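Ribosome maturation protein SDO1 homolog (PDB 2WBM) probably binds the ribosome and takes part in its maturation, as a conformationally flexible archaeal member of the SBDS family. Local coordinates at residues V41-D46 / D62-Q67. Residues are numbered along the deposited sequence; the frame is centred on the assembly and turned at random.
Sequences VLVDPD and DVLAVQ
A chi1 of 177° turns Val-63 CG1 away from its own backbone nitrogen, and Val-43 CG1 stands opposite its carbonyl carbon, which sets the two valines side by side, their CG1 methyls 3.7 Å apart. They meet at a single antiparallel beta bridge in the N-terminal SBDS domain, with Val-43 and Leu-64 as its non-hydrogen-bonded pair, where the chain leaving helix 60-63 joins the end of strand 37-43, an edge strand, within this chain, of the domain's antiparallel sheet. Two nearly straight hydrogen bonds flank Val-43: Asp-44 N donates to Val-63 O at 2.9 Å, and Ala-65 N reaches Leu-42 O at 2.8 Å. Val-63 O also takes a CA-H...O contact from Val-43. On the side of helix 93-103, Leu-64 CD2 lies across Val-41 CB at 3.7 Å, and Leu-94 and Thr-97 of that helix pack on the same leucine. Asp-44 is the N-cap of helix 45-52: OD1 accepts from Leu-47 N, while His-20 holds OD2. Next to the bridge a single water links the two backbones, accepting from Leu-42 N at 2.8 Å and donating to Val-66 O at 3.0 Å.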
ATOM      1  N   VAL A  41      -0.506 -20.261  13.620  1.00 13.71           N
ATOM      2  CA  VAL A  41      -1.498 -19.302  14.114  1.00 12.69           C
ATOM      3  C   VAL A  41      -2.304 -18.734  12.957  1.00 12.42           C
ATOM      4  O   VAL A  41      -1.833 -18.720  11.821  1.00 15.10           O
ATOM      5  CB  VAL A  41      -0.833 -18.143  14.931  1.00 13.89           C
ATOM      6  CG1 VAL A  41      -0.362 -18.669  16.293  1.00 13.83           C
ATOM      7  CG2 VAL A  41       0.338 -17.468  14.140  1.00 15.30           C
ATOM      8  N   LEU A  42      -3.531 -18.305  13.248  1.00 11.76           N
ATOM      9  CA  LEU A  42      -4.421 -17.732  12.245  1.00 10.97           C
ATOM     10  C   LEU A  42      -4.323 -16.228  12.378  1.00 13.52           C
ATOM     11  O   LEU A  42      -4.547 -15.686  13.471  1.00 11.77           O
ATOM     12  CB  LEU A  42      -5.862 -18.182  12.487  1.00 13.28           C
ATOM     13  CG  LEU A  42      -6.099 -19.651  12.119  1.00 15.76           C
ATOM     14  CD1 LEU A  42      -7.447 -20.148  12.670  1.00 18.67           C
ATOM     15  CD2 LEU A  42      -6.060 -19.767  10.596  1.00 14.74           C
ATOM     16  N   VAL A  43      -3.965 -15.566  11.282  1.00 11.27           N
ATOM     17  CA  VAL A  43      -3.623 -14.142  11.323  1.00 11.85           C
ATOM     18  C   VAL A  43      -4.217 -13.318  10.180  1.00  9.18           C
ATOM     19  O   VAL A  43      -4.485 -13.819   9.085  1.00  9.68           O
ATOM     20  CB  VAL A  43      -2.059 -13.905  11.358  1.00 10.98           C
ATOM     21  CG1 VAL A  43      -1.423 -14.506  12.619  1.00 13.81           C
ATOM     22  CG2 VAL A  43      -1.376 -14.443  10.086  1.00 14.16           C
ATOM     23  N   ASP A  44      -4.427 -12.033  10.455  1.00  9.40           N
ATOM     24  CA  ASP A  44      -4.786 -11.059   9.442  1.00  9.41           C
ATOM     25  C   ASP A  44      -3.567 -10.908   8.517  1.00 10.73           C
ATOM     26  O   ASP A  44      -2.480 -10.595   8.998  1.00 10.59           O
ATOM     27  CB  ASP A  44      -5.094  -9.720  10.125  1.00  8.71           C
ATOM     28  CG  ASP A  44      -5.547  -8.652   9.158  1.00 15.76           C
ATOM     29  OD1 ASP A  44      -4.782  -8.309   8.232  1.00 14.15           O
ATOM     30  OD2 ASP A  44      -6.660  -8.106   9.353  1.00 19.93           O
ATOM     31  N   PRO A  45      -3.742 -11.134   7.200  1.00  9.53           N
ATOM     32  CA  PRO A  45      -2.557 -11.164   6.334  1.00 10.16           C
ATOM     33  C   PRO A  45      -1.914  -9.780   6.178  1.00 11.08           C
ATOM     34  O   PRO A  45      -0.678  -9.679   6.103  1.00 12.08           O
ATOM     35  CB  PRO A  45      -3.112 -11.662   4.992  1.00  9.07           C
ATOM     36  CG  PRO A  45      -4.559 -11.272   5.005  1.00 11.14           C
ATOM     37  CD  PRO A  45      -4.972 -11.471   6.455  1.00  8.92           C
ATOM     38  N   ASP A  46      -2.737  -8.734   6.151  1.00  8.38           N
ATOM     39  CA  ASP A  46      -2.226  -7.368   5.994  1.00 10.45           C
ATOM     40  C   ASP A  46      -1.451  -6.975   7.252  1.00 10.66           C
ATOM     41  O   ASP A  46      -0.331  -6.476   7.177  1.00 10.76           O
ATOM     42  CB  ASP A  46      -3.368  -6.385   5.762  1.00 11.59           C
ATOM     43  CG  ASP A  46      -4.035  -6.571   4.414  1.00 19.58           C
ATOM     44  OD1 ASP A  46      -3.334  -6.849   3.415  1.00 24.53           O
ATOM     45  OD2 ASP A  46      -5.272  -6.422   4.351  1.00 24.76           O
ATOM     46  N   ASP A  62      -3.599  -7.489  17.647  1.00 13.07           N
ATOM     47  CA  ASP A  62      -4.382  -7.110  16.474  1.00 13.39           C
ATOM     48  C   ASP A  62      -4.131  -8.035  15.268  1.00 11.84           C
ATOM     49  O   ASP A  62      -4.967  -8.131  14.376  1.00 14.21           O
ATOM     50  CB  ASP A  62      -4.165  -5.645  16.134  1.00 14.68           C
ATOM     51  CG  ASP A  62      -4.720  -4.712  17.221  1.00 18.96           C
ATOM     52  OD1 ASP A  62      -5.731  -5.061  17.880  1.00 24.31           O
ATOM     53  OD2 ASP A  62      -4.135  -3.645  17.430  1.00 20.58           O
ATOM     54  N   VAL A  63      -2.987  -8.705  15.256  1.00  9.83           N
ATOM     55  CA  VAL A  63      -2.635  -9.622  14.167  1.00  9.19           C
ATOM     56  C   VAL A  63      -3.444 -10.935  14.256  1.00 12.39           C
ATOM     57  O   VAL A  63      -3.912 -11.452  13.239  1.00 10.02           O
ATOM     58  CB  VAL A  63      -1.117  -9.924  14.154  1.00 10.82           C
ATOM     59  CG1 VAL A  63      -0.777 -10.934  13.064  1.00 14.12           C
ATOM     60  CG2 VAL A  63      -0.312  -8.652  13.937  1.00 10.11           C
ATOM     61  N   LEU A  64      -3.613 -11.453  15.476  1.00 11.25           N
ATOM     62  CA  LEU A  64      -4.228 -12.780  15.683  1.00 11.12           C
ATOM     63  C   LEU A  64      -5.732 -12.792  15.486  1.00 10.96           C
ATOM     64  O   LEU A  64      -6.430 -11.981  16.056  1.00 10.28           O
ATOM     65  CB  LEU A  64      -3.914 -13.303  17.089  1.00 10.85           C
ATOM     66  CG  LEU A  64      -2.474 -13.789  17.251  1.00 11.80           C
ATOM     67  CD1 LEU A  64      -2.102 -13.798  18.722  1.00 12.24           C
ATOM     68  CD2 LEU A  64      -2.280 -15.192  16.630  1.00 12.15           C
ATOM     69  N   ALA A  65      -6.224 -13.753  14.703  1.00  9.98           N
ATOM     70  CA  ALA A  65      -7.669 -13.980  14.572  1.00  8.62           C
ATOM     71  C   ALA A  65      -8.274 -14.567  15.875  1.00  5.67           C
ATOM     72  O   ALA A  65      -9.400 -14.227  16.265  1.00  7.91           O
ATOM     73  CB  ALA A  65      -7.932 -14.926  13.410  1.00  8.70           C
ATOM     74  N   VAL A  66      -7.511 -15.467  16.492  1.00 11.05           N
ATOM     75  CA  VAL A  66      -7.810 -16.040  17.820  1.00 10.39           C
ATOM     76  C   VAL A  66      -6.473 -16.209  18.529  1.00  8.68           C
ATOM     77  O   VAL A  66      -5.448 -16.454  17.885  1.00 10.40           O
ATOM     78  CB  VAL A  66      -8.540 -17.432  17.745  1.00 10.30           C
ATOM     79  CG1 VAL A  66      -9.967 -17.274  17.231  1.00 11.63           C
ATOM     80  CG2 VAL A  66      -7.750 -18.430  16.875  1.00  9.28           C
ATOM     81  N   GLN A  67      -6.469 -16.080  19.852  1.00  7.83           N
ATOM     82  CA  GLN A  67      -5.212 -16.215  20.598  1.00  9.74           C
ATOM     83  C   GLN A  67      -4.961 -17.674  20.955  1.00 11.35           C
ATOM     84  O   GLN A  67      -5.014 -18.047  22.124  1.00 10.75           O
ATOM     85  CB  GLN A  67      -5.227 -15.335  21.857  1.00 10.21           C
ATOM     86  CG  GLN A  67      -5.421 -13.860  21.552  1.00  8.64           C
ATOM     87  CD  GLN A  67      -5.338 -12.988  22.800  1.00 10.02           C
ATOM     88  OE1 GLN A  67      -5.167 -13.487  23.911  1.00 12.26           O
ATOM     89  NE2 GLN A  67      -5.497 -11.681  22.621  1.00 11.14           N
TER
HETATM   90  O   HOH W   1      -4.311 -18.413  15.955  1.00 12.22           O